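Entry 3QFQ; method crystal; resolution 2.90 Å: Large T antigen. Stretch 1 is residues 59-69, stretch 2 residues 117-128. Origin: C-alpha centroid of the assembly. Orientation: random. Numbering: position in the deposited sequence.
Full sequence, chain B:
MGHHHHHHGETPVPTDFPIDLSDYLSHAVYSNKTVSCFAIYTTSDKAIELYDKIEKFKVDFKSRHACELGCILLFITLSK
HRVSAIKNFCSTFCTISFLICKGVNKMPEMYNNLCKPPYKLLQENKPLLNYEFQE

Stretch 1, residues 59-69: VDFKSRHACEL
Stretch 2 117-128: PPYKLLQENKPL

A chain segment without regular secondary structure can still pack along an extended neighbour, held by a salt bridge, a side-chain-to-backbone hydrogen bond and close packing, and two stretches of the large T antigen illustrate the principle. A strand that ends at Arg64 follows the corner at Asp60, with phi/psi from -163/153 at Phe61 to -118/123 at Arg64; residues 65-69 continue as loop. Residues 117-128 run antiparallel to them, so that Phe61 lies nearest Lys126 (CA-CA 5.9 Å), Ser63 nearest Glu124 (CA-CA 3.8 Å), His65 nearest Leu121 (CA-CA 4.6 Å) and Cys67 nearest Tyr119 (CA-CA 5.4 Å). The contact buries 813 Å², both sides summed.

At one end is a salt bridge. Asp60, chi1 t, and Lys126, chi1 to chi4 m, t, p, t, both start sideways but bring their ends nearer, and Lys126 NZ donates to Asp60 OD2 at 3.1 Å. The buried Phe61 ring (chi1 159°, chi2 89°) lies beside CB of the same lysine, Phe61 CD1 to Lys126 CB being 3.9 Å; Lys126 O meets the ring edge, 3.0 Å from Phe61 CE1. Asn125 points toward the strand, its ND2 3.4 Å from Phe61 CA. Next along, Lys62 O receives a CA-H...O contact from Glu124 CA at 3.2 Å.

Near the centre, His65 binds a backbone carbonyl. With chi1 m and chi2 -104°, its buried ring places ND1 3.0 Å from Lys120 O, which lies near the ring plane, and donates a hydrogen bond to it (angle 146°). Histidine suits this site because a ring nitrogen can satisfy a backbone carbonyl while the rest of the ring packs: Gln123 CB, the last modelled atom of its side chain, lies over one face, 4.4 Å from His65 NE2, and Leu121 CD1 comes within 3.3 Å of His65 CE1. Leu121 starts away, but chi1 -77° and chi2 -57° bring its end back. Within the first stretch, Ser63, chi1 p, sets OG 3.1 Å from His65 NE2 in a hydrogen bond, although the position of OG is less certain.

Farther on, Ala66 O takes two backbone contacts: a weak hydrogen bond from Lys120 N at 3.5 Å and a CA-H...O contact from Tyr119 CA at 3.3 Å. Ala66 CB lies 4.1 Å from Lys120 CB, beyond which the lysine is not modelled. Cys67, chi1 t, places SG 3.5 Å from Tyr119 CE1, obliquely to the ring. Tyr119 (chi1 -58°, chi2 -39°) suits this buried place: its ring packs against sulfur while its hydroxyl is hydrogen-bonded elsewhere in the structure.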

# COMPACT_ATOMS: atom_id res chain seq x y z
N VAL B 59 -7.96 -11.70 -24.54
CA VAL B 59 -7.72 -12.81 -25.45
C VAL B 59 -8.33 -12.59 -26.83
O VAL B 59 -9.36 -11.93 -26.97
CB VAL B 59 -8.28 -14.14 -24.89
CG1 VAL B 59 -7.67 -14.42 -23.53
CG2 VAL B 59 -9.79 -14.09 -24.81
N ASP B 60 -7.67 -13.14 -27.84
CA ASP B 60 -8.19 -13.12 -29.20
C ASP B 60 -9.04 -14.36 -29.43
O ASP B 60 -9.93 -14.37 -30.29
CB ASP B 60 -7.04 -13.10 -30.21
CG ASP B 60 -7.53 -13.04 -31.65
OD1 ASP B 60 -6.95 -13.73 -32.51
OD2 ASP B 60 -8.50 -12.29 -31.91
N PHE B 61 -8.77 -15.39 -28.64
CA PHE B 61 -9.48 -16.66 -28.77
C PHE B 61 -9.30 -17.53 -27.53
O PHE B 61 -8.29 -17.42 -26.83
CB PHE B 61 -9.02 -17.40 -30.02
CG PHE B 61 -9.29 -18.87 -29.98
CD1 PHE B 61 -10.49 -19.38 -30.44
CD2 PHE B 61 -8.35 -19.74 -29.46
CE1 PHE B 61 -10.74 -20.73 -30.40
CE2 PHE B 61 -8.60 -21.10 -29.41
CZ PHE B 61 -9.80 -21.59 -29.88
N LYS B 62 -10.27 -18.39 -27.28
CA LYS B 62 -10.24 -19.26 -26.11
C LYS B 62 -11.23 -20.40 -26.29
O LYS B 62 -12.25 -20.24 -26.98
CB LYS B 62 -10.58 -18.45 -24.85
CG LYS B 62 -11.99 -17.90 -24.82
CD LYS B 62 -12.19 -16.94 -23.65
CE LYS B 62 -13.61 -16.40 -23.63
NZ LYS B 62 -13.99 -15.79 -24.93
N SER B 63 -10.94 -21.53 -25.67
CA SER B 63 -11.80 -22.71 -25.79
C SER B 63 -11.47 -23.80 -24.77
O SER B 63 -10.31 -24.04 -24.45
CB SER B 63 -11.74 -23.28 -27.20
OG SER B 63 -10.47 -23.84 -27.48
N ARG B 64 -12.52 -24.47 -24.29
CA ARG B 64 -12.38 -25.54 -23.31
C ARG B 64 -12.88 -26.87 -23.87
O ARG B 64 -14.04 -26.99 -24.28
CB ARG B 64 -13.15 -25.18 -22.03
CG ARG B 64 -14.62 -24.87 -22.28
CD ARG B 64 -15.34 -24.40 -21.02
NE ARG B 64 -15.28 -25.39 -19.95
CZ ARG B 64 -16.08 -26.45 -19.86
NH1 ARG B 64 -17.01 -26.66 -20.78
NH2 ARG B 64 -15.94 -27.30 -18.85
N HIS B 65 -12.01 -27.87 -23.87
CA HIS B 65 -12.34 -29.17 -24.45
C HIS B 65 -12.53 -30.24 -23.38
O HIS B 65 -12.24 -30.02 -22.20
CB HIS B 65 -11.26 -29.60 -25.44
CG HIS B 65 -11.03 -28.62 -26.54
ND1 HIS B 65 -11.50 -28.81 -27.82
CD2 HIS B 65 -10.37 -27.43 -26.56
CE1 HIS B 65 -11.14 -27.79 -28.58
NE2 HIS B 65 -10.46 -26.94 -27.84
N ALA B 66 -13.02 -31.40 -23.79
CA ALA B 66 -13.24 -32.52 -22.87
C ALA B 66 -12.14 -33.56 -22.98
O ALA B 66 -11.94 -34.16 -24.04
CB ALA B 66 -14.60 -33.15 -23.12
N CYS B 67 -11.42 -33.79 -21.89
CA CYS B 67 -10.31 -34.74 -21.88
C CYS B 67 -10.55 -35.86 -20.88
O CYS B 67 -11.27 -35.69 -19.90
CB CYS B 67 -8.99 -34.03 -21.58
SG CYS B 67 -7.57 -35.13 -21.39
N GLU B 68 -9.93 -37.01 -21.13
CA GLU B 68 -10.07 -38.16 -20.25
C GLU B 68 -9.60 -37.82 -18.84
O GLU B 68 -8.43 -37.50 -18.62
CB GLU B 68 -9.31 -39.36 -20.80
N LEU B 69 -10.53 -37.87 -17.89
CA LEU B 69 -10.20 -37.62 -16.49
C LEU B 69 -9.67 -36.21 -16.28
O LEU B 69 -8.71 -36.00 -15.54
CB LEU B 69 -9.19 -38.65 -16.00
N PRO B 117 -11.01 -38.39 -31.24
CA PRO B 117 -11.90 -39.37 -30.62
C PRO B 117 -11.98 -39.22 -29.10
O PRO B 117 -13.08 -39.09 -28.55
CB PRO B 117 -11.49 -40.79 -31.00
N PRO B 118 -10.83 -39.23 -28.42
CA PRO B 118 -10.85 -39.13 -26.96
C PRO B 118 -11.16 -37.71 -26.50
O PRO B 118 -11.28 -37.46 -25.29
CB PRO B 118 -9.43 -39.51 -26.55
CG PRO B 118 -8.60 -39.14 -27.73
CD PRO B 118 -9.46 -39.37 -28.94
N TYR B 119 -11.30 -36.79 -27.45
CA TYR B 119 -11.49 -35.38 -27.12
C TYR B 119 -12.68 -34.76 -27.86
O TYR B 119 -12.93 -35.06 -29.03
CB TYR B 119 -10.21 -34.60 -27.43
CG TYR B 119 -8.98 -35.11 -26.70
CD1 TYR B 119 -9.06 -35.54 -25.38
CD2 TYR B 119 -7.75 -35.15 -27.33
CE1 TYR B 119 -7.94 -36.01 -24.71
CE2 TYR B 119 -6.62 -35.61 -26.67
CZ TYR B 119 -6.73 -36.04 -25.36
OH TYR B 119 -5.61 -36.50 -24.71
N LYS B 120 -13.40 -33.89 -27.16
CA LYS B 120 -14.58 -33.24 -27.71
C LYS B 120 -14.46 -31.72 -27.63
O LYS B 120 -13.35 -31.17 -27.55
CB LYS B 120 -15.84 -33.71 -27.00
N LEU B 121 -15.60 -31.03 -27.63
CA LEU B 121 -15.60 -29.57 -27.72
C LEU B 121 -16.36 -28.86 -26.60
O LEU B 121 -15.88 -28.82 -25.45
CB LEU B 121 -16.17 -29.11 -29.07
CG LEU B 121 -15.27 -29.21 -30.31
CD1 LEU B 121 -13.99 -28.41 -30.10
CD2 LEU B 121 -14.96 -30.65 -30.69
N LEU B 122 -17.54 -28.31 -26.93
CA LEU B 122 -18.26 -27.39 -26.04
C LEU B 122 -17.62 -26.01 -26.16
O LEU B 122 -18.11 -25.14 -26.88
CB LEU B 122 -18.23 -27.88 -24.59
CG LEU B 122 -18.73 -29.31 -24.36
CD1 LEU B 122 -18.52 -29.74 -22.92
CD2 LEU B 122 -20.19 -29.43 -24.77
N GLN B 123 -16.55 -25.84 -25.41
CA GLN B 123 -15.49 -24.85 -25.67
C GLN B 123 -15.82 -23.41 -26.11
O GLN B 123 -16.31 -22.60 -25.33
CB GLN B 123 -14.46 -25.47 -26.64
N GLU B 124 -15.53 -23.14 -27.38
CA GLU B 124 -14.90 -21.88 -27.81
C GLU B 124 -15.66 -20.57 -28.01
O GLU B 124 -16.59 -20.22 -27.28
CB GLU B 124 -14.07 -22.14 -29.07
CG GLU B 124 -14.34 -23.49 -29.73
CD GLU B 124 -15.00 -23.35 -31.08
OE1 GLU B 124 -15.40 -24.39 -31.66
OE2 GLU B 124 -15.14 -22.21 -31.57
N ASN B 125 -15.20 -19.86 -29.04
CA ASN B 125 -15.40 -18.43 -29.22
C ASN B 125 -15.18 -18.04 -30.68
O ASN B 125 -16.04 -17.42 -31.31
CB ASN B 125 -14.43 -17.66 -28.31
CG ASN B 125 -14.07 -16.29 -28.84
OD1 ASN B 125 -14.89 -15.61 -29.45
ND2 ASN B 125 -12.82 -15.87 -28.61
N LYS B 126 -14.01 -18.40 -31.22
CA LYS B 126 -13.69 -18.17 -32.63
C LYS B 126 -13.18 -19.46 -33.27
O LYS B 126 -12.75 -20.37 -32.56
CB LYS B 126 -12.64 -17.06 -32.77
CG LYS B 126 -13.15 -15.66 -32.40
CD LYS B 126 -12.05 -14.61 -32.51
CE LYS B 126 -11.47 -14.54 -33.91
NZ LYS B 126 -10.36 -13.56 -34.02
N PRO B 127 -13.23 -19.55 -34.61
CA PRO B 127 -12.74 -20.74 -35.31
C PRO B 127 -11.25 -20.66 -35.65
O PRO B 127 -10.41 -20.92 -34.79
CB PRO B 127 -13.57 -20.76 -36.61
CG PRO B 127 -14.39 -19.49 -36.61
CD PRO B 127 -13.85 -18.60 -35.54
N LEU B 128 -10.94 -20.30 -36.89
CA LEU B 128 -9.56 -20.17 -37.35
C LEU B 128 -8.74 -19.22 -36.47
O LEU B 128 -9.29 -18.53 -35.60
CB LEU B 128 -9.53 -19.69 -38.80